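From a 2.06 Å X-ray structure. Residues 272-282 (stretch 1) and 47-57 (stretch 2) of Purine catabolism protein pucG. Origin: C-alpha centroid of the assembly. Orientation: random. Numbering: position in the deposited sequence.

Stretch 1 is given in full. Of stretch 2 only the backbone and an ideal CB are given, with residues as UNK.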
# COMPACT_ATOMS: atom_id res chain seq x y z
N MET A 272 -3.09 8.53 -0.64
CA MET A 272 -4.06 7.55 -0.12
C MET A 272 -4.62 8.00 1.23
O MET A 272 -5.75 7.70 1.55
CB MET A 272 -3.46 6.13 0.01
CG MET A 272 -3.35 5.41 -1.37
SD MET A 272 -4.95 5.31 -2.27
CE MET A 272 -6.07 4.54 -1.07
N LEU A 273 -3.80 8.70 1.99
CA LEU A 273 -4.24 9.34 3.24
C LEU A 273 -5.22 10.49 3.03
O LEU A 273 -6.22 10.57 3.75
CB LEU A 273 -3.02 9.85 4.07
CG LEU A 273 -3.46 10.36 5.47
CD1 LEU A 273 -4.07 9.25 6.26
CD2 LEU A 273 -2.37 11.04 6.28
N TYR A 274 -4.97 11.35 2.02
CA TYR A 274 -5.94 12.36 1.62
C TYR A 274 -7.29 11.68 1.39
O TYR A 274 -8.35 12.17 1.89
CB TYR A 274 -5.53 13.09 0.29
CG TYR A 274 -4.35 14.06 0.35
CD1 TYR A 274 -3.83 14.51 1.57
CD2 TYR A 274 -3.79 14.56 -0.84
CE1 TYR A 274 -2.76 15.44 1.60
CE2 TYR A 274 -2.74 15.43 -0.84
CZ TYR A 274 -2.22 15.89 0.39
OH TYR A 274 -1.12 16.79 0.37
N ALA A 275 -7.23 10.61 0.60
CA ALA A 275 -8.42 9.90 0.16
C ALA A 275 -9.15 9.25 1.35
O ALA A 275 -10.33 9.39 1.47
CB ALA A 275 -8.11 8.90 -0.96
N LEU A 276 -8.43 8.64 2.26
CA LEU A 276 -9.03 8.06 3.45
C LEU A 276 -9.69 9.12 4.35
O LEU A 276 -10.86 8.99 4.78
CB LEU A 276 -7.94 7.29 4.27
CG LEU A 276 -8.44 6.62 5.51
CD1 LEU A 276 -9.63 5.55 5.21
CD2 LEU A 276 -7.31 5.95 6.23
N ARG A 277 -8.92 10.15 4.67
CA ARG A 277 -9.45 11.31 5.38
C ARG A 277 -10.78 11.79 4.79
O ARG A 277 -11.82 11.86 5.49
CB ARG A 277 -8.38 12.41 5.36
CG ARG A 277 -8.52 13.59 6.42
CD ARG A 277 -9.40 14.68 5.89
NE ARG A 277 -9.40 15.83 6.79
CZ ARG A 277 -10.19 16.89 6.70
NH1 ARG A 277 -11.05 16.98 5.67
NH2 ARG A 277 -10.10 17.87 7.62
N GLU A 278 -10.80 12.06 3.47
CA GLU A 278 -12.05 12.52 2.88
C GLU A 278 -13.14 11.46 2.90
O GLU A 278 -14.28 11.80 3.14
CB GLU A 278 -11.88 13.11 1.48
CG GLU A 278 -10.99 14.31 1.43
CD GLU A 278 -11.54 15.55 2.17
OE1 GLU A 278 -11.88 16.57 1.53
OE2 GLU A 278 -11.59 15.51 3.41
N GLY A 279 -12.80 10.21 2.63
CA GLY A 279 -13.80 9.12 2.64
C GLY A 279 -14.46 8.89 3.99
O GLY A 279 -15.68 8.80 4.09
N VAL A 280 -13.65 8.86 5.07
CA VAL A 280 -14.22 8.78 6.40
C VAL A 280 -14.97 10.07 6.75
O VAL A 280 -16.03 10.06 7.39
CB VAL A 280 -13.15 8.49 7.45
CG1 VAL A 280 -13.83 8.10 8.71
CG2 VAL A 280 -12.35 7.27 6.94
N ARG A 281 -14.47 11.21 6.32
CA ARG A 281 -15.28 12.41 6.67
C ARG A 281 -16.70 12.29 6.07
O ARG A 281 -17.64 12.73 6.69
CB ARG A 281 -14.60 13.70 6.19
CG ARG A 281 -15.48 14.94 6.18
CD ARG A 281 -14.73 16.14 5.71
NE ARG A 281 -14.39 16.13 4.29
CZ ARG A 281 -15.19 16.55 3.30
NH1 ARG A 281 -16.46 16.93 3.53
NH2 ARG A 281 -14.72 16.54 2.07
N LEU A 282 -16.83 11.75 4.85
CA LEU A 282 -18.13 11.62 4.20
C LEU A 282 -19.01 10.64 4.89
O LEU A 282 -20.25 10.86 4.98
CB LEU A 282 -18.05 11.26 2.71
CG LEU A 282 -17.32 12.28 1.84
CD1 LEU A 282 -17.45 11.93 0.34
CD2 LEU A 282 -17.73 13.72 2.07
N UNK A 47 -3.62 13.21 12.51
CA UNK A 47 -4.29 13.25 13.79
C UNK A 47 -5.80 13.29 13.68
O UNK A 47 -6.48 12.67 14.45
CB UNK A 47 -3.80 14.46 14.59
N UNK A 48 -6.30 14.03 12.72
CA UNK A 48 -7.75 14.07 12.53
C UNK A 48 -8.26 12.76 11.95
O UNK A 48 -9.40 12.32 12.21
CB UNK A 48 -8.14 15.23 11.62
N UNK A 49 -7.43 12.13 11.13
CA UNK A 49 -7.88 10.84 10.56
C UNK A 49 -8.06 9.81 11.70
O UNK A 49 -9.04 9.04 11.68
CB UNK A 49 -6.88 10.33 9.52
N UNK A 50 -7.13 9.78 12.66
CA UNK A 50 -7.21 8.86 13.79
C UNK A 50 -8.47 9.13 14.65
O UNK A 50 -9.17 8.19 14.99
CB UNK A 50 -5.95 8.98 14.65
N UNK A 51 -8.81 10.40 14.95
CA UNK A 51 -10.07 10.70 15.62
C UNK A 51 -11.28 10.17 14.85
O UNK A 51 -12.26 9.76 15.42
CB UNK A 51 -10.21 12.21 15.82
N UNK A 52 -11.28 10.33 13.55
CA UNK A 52 -12.44 9.95 12.75
C UNK A 52 -12.55 8.42 12.72
O UNK A 52 -13.66 7.86 12.70
CB UNK A 52 -12.34 10.52 11.33
N UNK A 53 -11.39 7.75 12.69
CA UNK A 53 -11.39 6.27 12.72
C UNK A 53 -11.93 5.77 14.07
O UNK A 53 -12.64 4.78 14.11
CB UNK A 53 -9.98 5.72 12.48
N UNK A 54 -11.65 6.49 15.16
CA UNK A 54 -12.28 6.12 16.46
C UNK A 54 -13.80 6.09 16.34
O UNK A 54 -14.43 5.12 16.76
CB UNK A 54 -11.87 7.10 17.56
N UNK A 55 -14.39 7.10 15.67
CA UNK A 55 -15.84 7.18 15.51
C UNK A 55 -16.38 6.12 14.58
O UNK A 55 -17.42 5.53 14.88
CB UNK A 55 -16.24 8.56 14.99
N UNK A 56 -15.66 5.87 13.48
CA UNK A 56 -16.06 4.96 12.46
C UNK A 56 -16.16 3.60 13.10
O UNK A 56 -17.10 2.92 12.84
CB UNK A 56 -15.09 4.97 11.28
N UNK A 57 -15.17 3.22 13.93
CA UNK A 57 -15.16 1.90 14.57
C UNK A 57 -16.00 1.79 15.84
O UNK A 57 -16.10 0.69 16.41
CB UNK A 57 -13.72 1.52 14.90

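Stretch 2 is helical from its first residue, the helix having begun earlier, and stays so at least through 56. Its axis lies at 40° to that of the stretch 1 helix and 9.8 Å from it at closest approach.

Position 47 is out of reach of stretch 1, which sets no preference there beyond helical fit. It is N47.

At position 48 CA-to-CB points toward stretch 1. The ideal CB lies 5.0 Å from R277 NE, and R277 NH2 is about 5.2 Å from the same CB, within range of a side chain of acid length. An acid would suit best; a polar amide could also serve. The deposited residue is E48. Its OE1 accepts a hydrogen bond from R277 NH2 at 2.9 Å, part of a salt bridge, and approaches the edge of the guanidinium near its plane. R277 NH1 binds E278 OE2 at 2.7 Å, so the arginine joins acids from both helices.

Position 49 sits where the backbones come nearest: its CA is 5.4 Å from R277 CA. Its ideal CB is 4.4 Å from L273 CD1 and 4.8 Å from R277 CG. Space is short, so alanine, serine, threonine or valine would fit. It is T49. OG1 lies 3.5 Å from R277 CG, and CG2 packs 4.0 Å from L276 CD2.

Positions 50 and 51 are out of reach, and many residues would do. They are M50 and E51. E51 OE1 pairs with the side chain at 54, within its own helix.

Position 52 points toward stretch 1. Its ideal CB is 3.9 Å from V280 CG1 and 5.5 Å from R281 N. An apolar chain would suit: leucine or isoleucine to cover V280, or methionine to reach further. It is M52. CB stays 3.9 Å from V280 CG1, while the thioether reaches across to the stretch 1 backbone, between R277 and R281: SD is 3.7 Å from R281 CA and CE 3.4 Å from R277 O.

Position 53 points sideways, and its ideal CB has nothing of stretch 1 within 5.5 Å. A longer apolar chain could still reach V280. It is L53, whose CD2 comes 4.0 Å from V280 CG2.

Position 54 is out of reach. R54 makes the salt bridge to E51 through a weak hydrogen bond, NH1 to OE1, at 3.1 Å.

Position 55 points toward stretch 1 but finds nothing close, so polar residues are acceptable. It is E55.

Position 56 points toward V280, its ideal CB 4.2 Å from CG1. Leucine, isoleucine, valine or methionine would suit. It is L56, with CG 4.2 Å from V280 CG1.

Position 57 is out of reach. It is F57.

Stretch 2 (47-57) NETMEMLRELF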
# COMPACT_ATOMS: atom_id res chain seq x y z
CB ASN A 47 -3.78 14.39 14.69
CG ASN A 47 -2.27 14.25 15.09
OD1 ASN A 47 -1.66 13.16 15.11
ND2 ASN A 47 -1.66 15.40 15.41
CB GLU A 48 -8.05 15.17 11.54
CG GLU A 48 -9.52 15.50 11.44
CD GLU A 48 -9.69 16.87 10.81
OE1 GLU A 48 -8.72 17.31 10.11
OE2 GLU A 48 -10.79 17.47 11.06
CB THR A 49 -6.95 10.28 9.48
OG1 THR A 49 -6.95 11.19 8.36
CG2 THR A 49 -7.48 8.87 8.99
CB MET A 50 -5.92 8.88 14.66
CG MET A 50 -4.52 8.53 13.99
SD MET A 50 -3.36 8.64 15.35
CE MET A 50 -1.76 8.93 14.63
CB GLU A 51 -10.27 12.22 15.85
CG GLU A 51 -9.35 12.86 16.95
CD GLU A 51 -9.75 12.51 18.46
OE1 GLU A 51 -10.47 11.47 18.79
OE2 GLU A 51 -9.31 13.33 19.33
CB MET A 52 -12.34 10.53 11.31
CG MET A 52 -12.77 12.02 11.27
SD MET A 52 -12.95 12.67 9.56
CE MET A 52 -11.37 12.35 8.82
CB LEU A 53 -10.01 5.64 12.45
CG LEU A 53 -9.51 5.91 11.01
CD1 LEU A 53 -8.13 5.26 10.86
CD2 LEU A 53 -10.49 5.37 9.96
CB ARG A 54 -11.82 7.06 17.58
CG ARG A 54 -10.28 7.05 17.81
CD ARG A 54 -9.83 7.88 19.04
NE ARG A 54 -8.40 7.69 19.13
CZ ARG A 54 -7.50 8.58 18.72
NH1 ARG A 54 -7.88 9.76 18.27
NH2 ARG A 54 -6.22 8.29 18.76
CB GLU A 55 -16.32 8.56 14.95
CG GLU A 55 -16.20 9.66 15.90
CD GLU A 55 -16.82 10.93 15.32
OE1 GLU A 55 -16.06 11.90 15.28
OE2 GLU A 55 -18.02 10.95 14.88
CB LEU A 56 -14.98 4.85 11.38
CG LEU A 56 -15.27 4.31 9.98
CD1 LEU A 56 -14.14 3.47 9.37
CD2 LEU A 56 -16.59 3.77 9.70
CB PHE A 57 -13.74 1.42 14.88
CG PHE A 57 -12.97 0.88 13.69
CD1 PHE A 57 -13.27 -0.40 13.15
CD2 PHE A 57 -11.88 1.60 13.18
CE1 PHE A 57 -12.53 -0.91 12.08
CE2 PHE A 57 -11.13 1.10 12.10
CZ PHE A 57 -11.42 -0.15 11.57
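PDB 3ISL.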